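Local coordinates for RV1873 (Mycobacterium tuberculosis, PDB 2JEK), which is of unknown function but folds as a compact, all-helical right-handed superhelix representative of the DUF1810 family, at residues G75-L78 with H79-T82; Y21-V24 with V25-R29. All blocks are in the same frame, centred on the assembly; numbering follows the deposited sequence.

Contact 1: residues G75-L78 with H79-T82; sequences GPRL and HECT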
loop_
_atom_site.group_PDB
_atom_site.type_symbol
_atom_site.label_atom_id
_atom_site.label_comp_id
_atom_site.label_asym_id
_atom_site.label_seq_id
_atom_site.Cartn_x
_atom_site.Cartn_y
_atom_site.Cartn_z
ATOM N N GLY A 75 -0.391 3.662 10.205
ATOM C CA GLY A 75 0.909 4.138 9.726
ATOM C C GLY A 75 2.013 3.151 10.059
ATOM O O GLY A 75 2.711 2.677 9.159
ATOM N N PRO A 76 2.201 2.829 11.353
ATOM C CA PRO A 76 3.222 1.829 11.680
ATOM C C PRO A 76 3.037 0.498 10.952
ATOM O O PRO A 76 4.024 -0.125 10.551
ATOM C CB PRO A 76 3.083 1.662 13.198
ATOM C CG PRO A 76 2.622 3.015 13.633
ATOM C CD PRO A 76 1.617 3.415 12.574
ATOM N N ARG A 77 1.791 0.057 10.789
ATOM C CA ARG A 77 1.544 -1.200 10.077
ATOM C C ARG A 77 1.985 -1.110 8.612
ATOM O O ARG A 77 2.556 -2.055 8.073
ATOM C CB ARG A 77 0.075 -1.614 10.172
ATOM C CG ARG A 77 -0.282 -2.266 11.480
ATOM C CD ARG A 77 -1.706 -2.752 11.451
ATOM N NE ARG A 77 -2.024 -3.432 12.698
ATOM C CZ ARG A 77 -3.205 -3.965 12.977
ATOM N NH1 ARG A 77 -4.202 -3.889 12.106
ATOM N NH2 ARG A 77 -3.381 -4.578 14.137
ATOM N N LEU A 78 1.716 0.021 7.965
ATOM C CA LEU A 78 2.119 0.190 6.571
ATOM C C LEU A 78 3.636 0.169 6.423
ATOM O O LEU A 78 4.172 -0.424 5.483
ATOM C CB LEU A 78 1.508 1.464 5.977
ATOM C CG LEU A 78 1.841 1.726 4.506
ATOM C CD1 LEU A 78 1.319 0.603 3.609
ATOM C CD2 LEU A 78 1.279 3.045 4.032
ATOM N N HIS A 79 4.336 0.793 7.369
ATOM C CA HIS A 79 5.791 0.733 7.345
ATOM C C HIS A 79 6.275 -0.689 7.636
ATOM O O HIS A 79 7.244 -1.167 7.027
ATOM C CB HIS A 79 6.397 1.709 8.349
ATOM C CG HIS A 79 6.252 3.146 7.956
ATOM N ND1 HIS A 79 7.018 3.724 6.968
ATOM C CD2 HIS A 79 5.466 4.130 8.447
ATOM C CE1 HIS A 79 6.702 5.002 6.859
ATOM N NE2 HIS A 79 5.761 5.273 7.744
ATOM N N GLU A 80 5.606 -1.374 8.567
ATOM C CA GLU A 80 5.952 -2.770 8.839
ATOM C C GLU A 80 5.832 -3.622 7.582
ATOM O O GLU A 80 6.742 -4.380 7.239
ATOM C CB GLU A 80 5.069 -3.350 9.952
ATOM C CG GLU A 80 5.089 -4.880 10.024
ATOM C CD GLU A 80 4.385 -5.423 11.252
ATOM O OE1 GLU A 80 3.289 -4.917 11.587
ATOM O OE2 GLU A 80 4.921 -6.373 11.863
ATOM N N CYS A 81 4.715 -3.471 6.874
ATOM C CA CYS A 81 4.442 -4.310 5.712
ATOM C C CYS A 81 5.386 -3.974 4.581
ATOM O O CYS A 81 5.860 -4.861 3.892
ATOM C CB CYS A 81 2.986 -4.146 5.287
ATOM S SG CYS A 81 1.813 -4.910 6.432
ATOM N N THR A 82 5.656 -2.689 4.386
ATOM C CA THR A 82 6.623 -2.255 3.373
ATOM C C THR A 82 8.014 -2.816 3.684
ATOM O O THR A 82 8.685 -3.344 2.792
ATOM C CB THR A 82 6.654 -0.719 3.313
ATOM O OG1 THR A 82 5.344 -0.250 2.972
ATOM C CG2 THR A 82 7.664 -0.199 2.282
#
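Leu78 and Thr82, one turn apart in helix 74-87, carry the main side-chain bond of a local i to i+4 contact on a helix partly buried between neighbouring helices. The carbonyl oxygen of Leu78 is gripped twice. Thr82 N reaches Leu78 O at 2.9 Å, and the hydroxyl Thr82 OG1 donates to the same Leu78 O at 2.8 Å, the two donors arriving from opposite faces of the carbonyl plane. With OG1 beside its own backbone N and trans to the carbonyl carbon (chi1 -60°), the hydroxyl turns back along the helix, and its buried oxygen spends its proton on the preceding turn. This threonine-to-carbonyl bond is a familiar way for an alpha-helix to accommodate a hydroxyl in a largely apolar setting, here with Phe42, Met109, Phe122 and Leu125 around it and Asp121 also in contact.

The preceding residues make the same i to i+4 backbone bonds: His79 N to Gly75 O, Glu80 N to Pro76 O at 2.8 Å and Cys81 N to Arg77 O. The imidazole of His79 leans back toward the preceding turn, CD2 coming to 3.2 Å from Gly75 O; its ND1 is bonded to Asp121 and its ring stacks with Phe122. On another side of the helix, Glu80 CB rests 3.4 Å from Arg77 O. The charged ends of Arg77 and Glu80 do not pair, Arg77 NE staying 5.6 Å from Glu80 OE1. Instead Arg77 bonds Gln17, while Glu80 OE1 turns to the hydroxyl of Tyr21 on helix 21-29.

Contact 2: residues Y21-V24 with V25-R29; sequences YRSV and VEELR
Helix 21-29 is an amphipathic alpha-helix whose Tyr21 and Val25 meet on the flank facing helix 74-87. The CG2 methyl of Val25 sits over one face of the Tyr21 ring, whose OH is taken by Glu80, and comes to 3.4 Å from Tyr21 CE2. Val24 and Leu28, another i to i+4 apolar pair, lie side by side and point the same way, with Val24 CG1 4.0 Å from Leu28 CD1; Trp37 packs against both.

On the exposed flank, Arg22 and Glu26 form an i to i+4 salt bridge. Glu26 OE2 alone takes both contacts, near the plane of the guanidinium at its edge: 2.8 Å from Arg22 NE and 2.9 Å from Arg22 NH2. Both bonds are weak and strongly bent, and the carboxylate plane is turned 68° from the guanidinium. Each chain folds over to get there, Arg22 bending at chi2 (67°) and Glu26 at its own (-77°). Arg29 NH1 comes within 3.6 Å of Arg22 NH2; the nearby Glu26 carboxylate may temper this approach of like charges. Val25 CG1 lies over a face of the Arg29 guanidinium, offset toward its rim.

A water links Ser23 OG to Glu27 OE2, donating to both, at 2.8 Å from OG and 2.7 Å from OE2. Ser23 OG also bonds Val20 O, and Glu27 OE1 is held by the backbone N atoms of Arg34 and Gly35 and by Trp37 NE1, pinning the carboxylate to the chain that follows. The apolar pairs face helix 74-87 and Trp37 and the ion pair lies on the exposed flank, the two-sided arrangement of an amphipathic surface helix.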
loop_
_atom_site.group_PDB
_atom_site.type_symbol
_atom_site.label_atom_id
_atom_site.label_comp_id
_atom_site.label_asym_id
_atom_site.label_seq_id
_atom_site.Cartn_x
_atom_site.Cartn_y
_atom_site.Cartn_z
ATOM N N TYR A 21 -4.761 -9.532 9.949
ATOM C CA TYR A 21 -3.451 -8.885 9.987
ATOM C C TYR A 21 -2.302 -9.823 10.351
ATOM O O TYR A 21 -1.207 -9.720 9.784
ATOM C CB TYR A 21 -3.433 -7.609 10.853
ATOM C CG TYR A 21 -2.178 -6.807 10.587
ATOM C CD1 TYR A 21 -1.965 -6.209 9.338
ATOM C CD2 TYR A 21 -1.171 -6.709 11.550
ATOM C CE1 TYR A 21 -0.808 -5.503 9.077
ATOM C CE2 TYR A 21 0.003 -5.994 11.293
ATOM C CZ TYR A 21 0.174 -5.409 10.050
ATOM O OH TYR A 21 1.320 -4.708 9.765
ATOM N N ARG A 22 -2.540 -10.739 11.287
ATOM C CA ARG A 22 -1.462 -11.669 11.620
ATOM C C ARG A 22 -1.093 -12.509 10.397
ATOM O O ARG A 22 0.086 -12.739 10.146
ATOM C CB ARG A 22 -1.807 -12.571 12.808
ATOM C CG ARG A 22 -0.672 -13.539 13.198
ATOM C CD ARG A 22 0.525 -12.784 13.751
ATOM N NE ARG A 22 1.656 -13.656 14.070
ATOM C CZ ARG A 22 2.699 -13.278 14.802
ATOM N NH1 ARG A 22 2.751 -12.044 15.296
ATOM N NH2 ARG A 22 3.688 -14.131 15.042
ATOM N N SER A 23 -2.086 -12.928 9.613
ATOM C CA SER A 23 -1.781 -13.727 8.424
ATOM C C SER A 23 -1.030 -12.886 7.387
ATOM O O SER A 23 -0.157 -13.383 6.684
ATOM C CB SER A 23 -3.056 -14.345 7.838
ATOM O OG SER A 23 -3.933 -13.380 7.291
ATOM N N VAL A 24 -1.374 -11.605 7.298
ATOM C CA VAL A 24 -0.663 -10.687 6.414
ATOM C C VAL A 24 0.819 -10.652 6.756
ATOM O O VAL A 24 1.678 -10.840 5.883
ATOM C CB VAL A 24 -1.239 -9.267 6.530
ATOM C CG1 VAL A 24 -0.380 -8.259 5.736
ATOM C CG2 VAL A 24 -2.669 -9.248 6.048
ATOM N N VAL A 25 1.104 -10.407 8.033
ATOM C CA VAL A 25 2.471 -10.361 8.548
ATOM C C VAL A 25 3.208 -11.672 8.277
ATOM O O VAL A 25 4.349 -11.652 7.800
ATOM C CB VAL A 25 2.479 -9.970 10.057
ATOM C CG1 VAL A 25 3.832 -10.216 10.704
ATOM C CG2 VAL A 25 2.089 -8.497 10.201
ATOM N N GLU A 26 2.542 -12.801 8.517
ATOM C CA GLU A 26 3.184 -14.093 8.294
ATOM C C GLU A 26 3.482 -14.321 6.814
ATOM O O GLU A 26 4.557 -14.803 6.463
ATOM C CB GLU A 26 2.353 -15.244 8.878
ATOM C CG GLU A 26 2.069 -15.133 10.393
ATOM C CD GLU A 26 3.257 -15.501 11.279
ATOM O OE1 GLU A 26 4.355 -15.761 10.748
ATOM O OE2 GLU A 26 3.079 -15.530 12.518
ATOM N N GLU A 27 2.548 -13.946 5.944
ATOM C CA GLU A 27 2.723 -14.097 4.502
ATOM C C GLU A 27 3.860 -13.227 3.983
ATOM O O GLU A 27 4.669 -13.671 3.159
ATOM C CB GLU A 27 1.411 -13.775 3.775
ATOM C CG GLU A 27 0.425 -14.911 3.931
ATOM C CD GLU A 27 -0.980 -14.572 3.547
ATOM O OE1 GLU A 27 -1.188 -13.663 2.711
ATOM O OE2 GLU A 27 -1.884 -15.261 4.069
ATOM N N LEU A 28 3.926 -11.988 4.464
ATOM C CA LEU A 28 4.993 -11.094 4.036
ATOM C C LEU A 28 6.346 -11.492 4.631
ATOM O O LEU A 28 7.360 -11.402 3.935
ATOM C CB LEU A 28 4.641 -9.640 4.346
ATOM C CG LEU A 28 3.397 -9.096 3.631
ATOM C CD1 LEU A 28 3.186 -7.643 4.056
ATOM C CD2 LEU A 28 3.479 -9.224 2.098
ATOM N N ARG A 29 6.358 -11.935 5.896
ATOM C CA ARG A 29 7.578 -12.505 6.506
ATOM C C ARG A 29 8.122 -13.671 5.680
ATOM O O ARG A 29 9.340 -13.824 5.550
ATOM C CB ARG A 29 7.329 -12.971 7.948
ATOM C CG ARG A 29 7.248 -11.856 8.980
ATOM C CD ARG A 29 7.027 -12.378 10.402
ATOM N NE ARG A 29 6.903 -11.284 11.371
ATOM C CZ ARG A 29 6.588 -11.437 12.657
ATOM N NH1 ARG A 29 6.358 -12.652 13.156
ATOM N NH2 ARG A 29 6.498 -10.372 13.454
HETATM O O HOH W 1 -4.135 -13.916 4.567
#

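Contact 1 lies nearer the middle of the chain, about 9 Å from its centre against about 14 Å for contact 2, the two centres about 12 Å apart. Each is confined to a single helix, 74-87 or 21-29, and these helices pack on each other. Tyr21 makes the join: Tyr21 OH lies 2.7 Å from Glu80 OE1, a hydrogen bond, and its ring takes a cation-pi contact from Arg77, while Cys81 CB packs 3.7 Å from Leu28 CD1. In contact 1 half the residues are buried, and the buried Thr82 hydroxyl donates within its own helix; contact 2 has as many exposed residues as buried ones, and adds an ion pair and a bridging water to its apolar pairs.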